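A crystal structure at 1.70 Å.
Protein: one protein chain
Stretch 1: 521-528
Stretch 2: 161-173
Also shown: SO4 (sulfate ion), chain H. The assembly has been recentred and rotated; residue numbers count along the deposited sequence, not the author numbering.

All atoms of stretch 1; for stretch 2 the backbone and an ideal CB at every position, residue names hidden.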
# COMPACT_ATOMS: atom_id res chain seq x y z
N LEU A 521 9.81 -6.77 -11.92
CA LEU A 521 9.59 -7.03 -10.47
C LEU A 521 10.49 -8.15 -9.97
O LEU A 521 11.26 -7.99 -9.02
CB LEU A 521 8.15 -7.29 -10.16
CG LEU A 521 7.17 -6.12 -10.40
CD1 LEU A 521 5.75 -6.62 -10.31
CD2 LEU A 521 7.44 -4.95 -9.47
N ALA A 522 10.49 -9.26 -10.68
CA ALA A 522 11.20 -10.46 -10.24
C ALA A 522 12.67 -10.22 -10.21
O ALA A 522 13.37 -10.67 -9.32
CB ALA A 522 10.98 -11.60 -11.22
N GLN A 523 13.16 -9.50 -11.20
CA GLN A 523 14.60 -9.22 -11.21
C GLN A 523 15.09 -8.44 -10.01
O GLN A 523 16.21 -8.66 -9.51
CB GLN A 523 14.99 -8.48 -12.47
CG GLN A 523 14.99 -9.39 -13.68
CD GLN A 523 15.17 -8.63 -14.99
OE1 GLN A 523 15.40 -7.42 -14.98
NE2 GLN A 523 15.04 -9.33 -16.13
N ARG A 524 14.23 -7.60 -9.51
CA ARG A 524 14.57 -6.85 -8.27
C ARG A 524 14.41 -7.59 -7.00
O ARG A 524 14.61 -7.00 -5.90
CB ARG A 524 13.66 -5.61 -8.20
CG ARG A 524 13.83 -4.69 -9.35
CD ARG A 524 14.80 -3.57 -9.02
NE ARG A 524 14.70 -2.57 -10.05
CZ ARG A 524 15.42 -1.45 -10.11
NH1 ARG A 524 16.35 -1.10 -9.19
NH2 ARG A 524 15.18 -0.62 -11.13
N GLY A 525 13.96 -8.86 -7.06
CA GLY A 525 13.62 -9.57 -5.89
C GLY A 525 12.33 -9.22 -5.19
O GLY A 525 12.20 -9.51 -4.00
N ILE A 526 11.38 -8.63 -5.95
CA ILE A 526 10.08 -8.35 -5.44
C ILE A 526 9.22 -9.61 -5.62
O ILE A 526 9.11 -10.13 -6.76
CB ILE A 526 9.50 -7.13 -6.13
CG1 ILE A 526 10.35 -5.89 -5.74
CG2 ILE A 526 8.04 -6.94 -5.75
CD1 ILE A 526 10.03 -4.61 -6.55
N MET A 527 8.59 -10.03 -4.54
CA MET A 527 7.79 -11.26 -4.53
C MET A 527 6.44 -11.03 -5.03
O MET A 527 5.86 -9.94 -4.86
CB MET A 527 7.77 -11.81 -3.12
CG MET A 527 9.14 -12.19 -2.61
SD MET A 527 9.04 -12.98 -0.98
CE MET A 527 10.74 -12.84 -0.44
N GLY A 528 5.89 -12.05 -5.70
CA GLY A 528 4.49 -12.10 -6.05
C GLY A 528 3.58 -12.56 -4.94
O GLY A 528 4.03 -12.79 -3.82
N UNK A 161 19.97 6.44 -7.10
CA UNK A 161 20.66 5.22 -7.47
C UNK A 161 20.05 4.02 -6.68
O UNK A 161 19.95 4.03 -5.43
CB UNK A 161 22.16 5.36 -7.20
N UNK A 162 19.60 3.03 -7.43
CA UNK A 162 18.71 2.03 -6.89
C UNK A 162 19.37 0.65 -6.99
O UNK A 162 20.26 0.43 -7.81
CB UNK A 162 17.37 2.05 -7.62
N UNK A 163 19.01 -0.25 -6.07
CA UNK A 163 19.70 -1.56 -6.09
C UNK A 163 19.20 -2.51 -7.17
O UNK A 163 18.00 -2.56 -7.48
CB UNK A 163 19.55 -2.24 -4.73
N UNK A 164 20.12 -3.30 -7.72
CA UNK A 164 19.74 -4.30 -8.68
C UNK A 164 18.73 -5.37 -8.10
O UNK A 164 17.82 -5.76 -8.79
CB UNK A 164 21.01 -4.98 -9.19
N UNK A 165 18.92 -5.78 -6.84
CA UNK A 165 18.12 -6.83 -6.24
C UNK A 165 18.09 -6.69 -4.71
O UNK A 165 19.10 -6.44 -4.05
CB UNK A 165 18.67 -8.20 -6.64
N UNK A 166 16.90 -6.84 -4.17
CA UNK A 166 16.67 -6.88 -2.73
C UNK A 166 17.38 -8.12 -2.12
O UNK A 166 17.15 -9.23 -2.60
CB UNK A 166 15.17 -6.91 -2.43
N UNK A 167 18.22 -7.90 -1.13
CA UNK A 167 18.94 -9.00 -0.42
C UNK A 167 18.00 -10.01 0.24
O UNK A 167 18.35 -11.22 0.29
CB UNK A 167 19.86 -8.41 0.65
N UNK A 168 16.80 -9.59 0.68
CA UNK A 168 15.88 -10.54 1.31
C UNK A 168 15.39 -11.63 0.33
O UNK A 168 14.92 -12.70 0.76
CB UNK A 168 14.68 -9.79 1.88
N UNK A 169 15.38 -11.33 -0.97
CA UNK A 169 14.84 -12.27 -1.98
C UNK A 169 15.61 -13.61 -1.91
O UNK A 169 15.00 -14.67 -1.67
CB UNK A 169 14.94 -11.67 -3.38
N UNK A 170 16.92 -13.57 -2.06
CA UNK A 170 17.70 -14.82 -1.97
C UNK A 170 17.72 -15.44 -0.57
O UNK A 170 17.81 -16.69 -0.44
CB UNK A 170 19.14 -14.56 -2.41
N UNK A 171 17.64 -14.59 0.46
CA UNK A 171 17.58 -15.10 1.81
C UNK A 171 16.44 -16.05 2.01
O UNK A 171 16.66 -17.19 2.48
CB UNK A 171 17.47 -13.95 2.81
N UNK A 172 15.24 -15.59 1.73
CA UNK A 172 14.06 -16.41 1.85
C UNK A 172 13.84 -17.49 0.79
O UNK A 172 13.20 -18.47 1.08
CB UNK A 172 12.84 -15.48 1.85
N UNK A 173 14.38 -17.30 -0.40
CA UNK A 173 14.34 -18.35 -1.40
C UNK A 173 15.11 -19.55 -0.88
O UNK A 173 14.71 -20.68 -1.04
CB UNK A 173 14.91 -17.87 -2.73
S SO4 H . 17.41 -15.59 10.83
O1 SO4 H . 18.79 -16.15 10.82
O2 SO4 H . 17.33 -14.24 11.46
O3 SO4 H . 16.97 -15.50 9.42
O4 SO4 H . 16.55 -16.52 11.60

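Position 161 lies in a strand with no atom of stretch 1 near its CB, so this contact hardly constrains it; a beta-branched residue suits the backbone, and it is Ile161.

At 162 CA-to-CB points toward stretch 1, and the ideal CB sits 3.7 Å from Arg524 NH1. A short side chain carrying an acceptor fits: Ser, Thr, Asp or Asn. Thr162 is found, chi1 p, its OG1 accepting from Arg524 NH1 at 2.9 Å. A water joins Thr162 OG1 (2.8 Å) to Arg524 NH2 (2.7 Å), so the hydroxyl meets the guanidinium both directly and through solvent.

Position 163 points sideways, with phi -77°. Its carbonyl does the work, Arg524 NH1 donating to O of 163 at 2.8 Å; with no demand on the side chain, many residues would serve, proline included. Pro163 is deposited.

Position 164 points away, so small or polar residues are equally plausible. It is Ala164, whose O receives a CA-H...O contact from Arg524 CA at 3.5 Å.

At 165 the CB points sideways, 3.8 Å from Gln523 O, beside the carbonyls of the last helical turn. A long donor, Lys, Arg or Gln, could reach back to them. Arg165 does: NH2 makes a weak bond to Ala522 O (3.3 Å), while Gly525 CA lies over one guanidinium face. Its NH1 forms a salt bridge to OD1 of 170 at 2.8 Å, which helps hold the group in place.

Position 166 donates its backbone N to Arg524 O at 2.9 Å, nearly straight at 177°. Its CB points toward stretch 1, where Ile526 offers an apolar surface; Leu, Ile, Val or Met would suit. Leu166 places CD1 3.8 Å from Ile526 CG1.

Position 167 points away from stretch 1, so small or polar residues would suit; it is Ser167. Position 168, helical, points sideways, where a polar group could work through solvent: Thr168 OG1 and Gly525 O, at 3.0 and 2.9 Å, both accept from one water.

Position 169 is tight. Its ideal CB stands 3.5 Å from Gly525 CA, leaving room for Ala or Gly. Ala169 fits, and the economy is mutual: a CB on Gly525 would come 2.7 Å from Ala169 CB, and its positive phi also favours glycine.

Position 170 points away; an acid suits a neighbouring arginine, and Asp170 pairs with Arg165. Position 171 is free of stretch 1, so almost any helix-compatible residue would do: Lys171 NZ binds sulfate O3 at 2.9 Å.

Position 172 points toward Met527 CE, 4.1 Å from the ideal CB, favouring apolar or aromatic residues. Tyr172 packs its CB 4.4 Å from Met527 CE.

Position 173, sideways and nearly free of contact, leaves a wide choice; it is Leu173.

Stretch 2 161-173: ITPARLSTADKYL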
# COMPACT_ATOMS: atom_id res chain seq x y z
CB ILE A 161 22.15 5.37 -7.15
CG1 ILE A 161 22.77 6.60 -7.88
CG2 ILE A 161 22.88 4.11 -7.50
CD1 ILE A 161 22.66 6.55 -9.41
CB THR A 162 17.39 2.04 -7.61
OG1 THR A 162 17.54 1.53 -8.93
CG2 THR A 162 16.71 3.42 -7.63
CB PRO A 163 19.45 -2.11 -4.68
CG PRO A 163 18.11 -1.54 -4.34
CD PRO A 163 18.13 -0.14 -4.89
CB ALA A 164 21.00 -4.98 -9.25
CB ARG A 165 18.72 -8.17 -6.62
CG ARG A 165 17.82 -9.39 -6.31
CD ARG A 165 18.55 -10.70 -6.67
NE ARG A 165 17.80 -11.90 -6.23
CZ ARG A 165 16.71 -12.38 -6.80
NH1 ARG A 165 16.19 -13.52 -6.34
NH2 ARG A 165 16.11 -11.79 -7.87
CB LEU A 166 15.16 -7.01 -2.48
CG LEU A 166 14.40 -5.76 -2.74
CD1 LEU A 166 12.94 -6.02 -2.93
CD2 LEU A 166 14.64 -4.76 -1.61
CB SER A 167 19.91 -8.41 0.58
OG SER A 167 20.74 -7.52 -0.07
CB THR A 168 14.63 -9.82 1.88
OG1 THR A 168 14.13 -8.91 0.91
CG2 THR A 168 14.94 -9.10 3.25
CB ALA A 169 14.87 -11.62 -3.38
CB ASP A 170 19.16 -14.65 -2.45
CG ASP A 170 19.29 -14.42 -3.96
OD1 ASP A 170 18.32 -14.49 -4.74
OD2 ASP A 170 20.44 -14.07 -4.33
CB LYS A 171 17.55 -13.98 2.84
CG LYS A 171 17.41 -14.49 4.28
CD LYS A 171 17.46 -13.34 5.25
CE LYS A 171 17.17 -13.77 6.66
NZ LYS A 171 18.41 -14.30 7.24
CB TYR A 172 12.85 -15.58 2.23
CG TYR A 172 13.13 -14.85 3.51
CD1 TYR A 172 13.32 -15.54 4.70
CD2 TYR A 172 13.28 -13.48 3.53
CE1 TYR A 172 13.61 -14.88 5.87
CE2 TYR A 172 13.58 -12.81 4.69
CZ TYR A 172 13.75 -13.52 5.87
OH TYR A 172 14.04 -12.85 7.02
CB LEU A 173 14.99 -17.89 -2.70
CG LEU A 173 14.14 -17.04 -3.63
CD1 LEU A 173 14.99 -16.51 -4.76
CD2 LEU A 173 12.98 -17.83 -4.18
O HOH W 1 15.86 1.98 -11.18
O HOH W 2 11.87 -9.23 -1.09
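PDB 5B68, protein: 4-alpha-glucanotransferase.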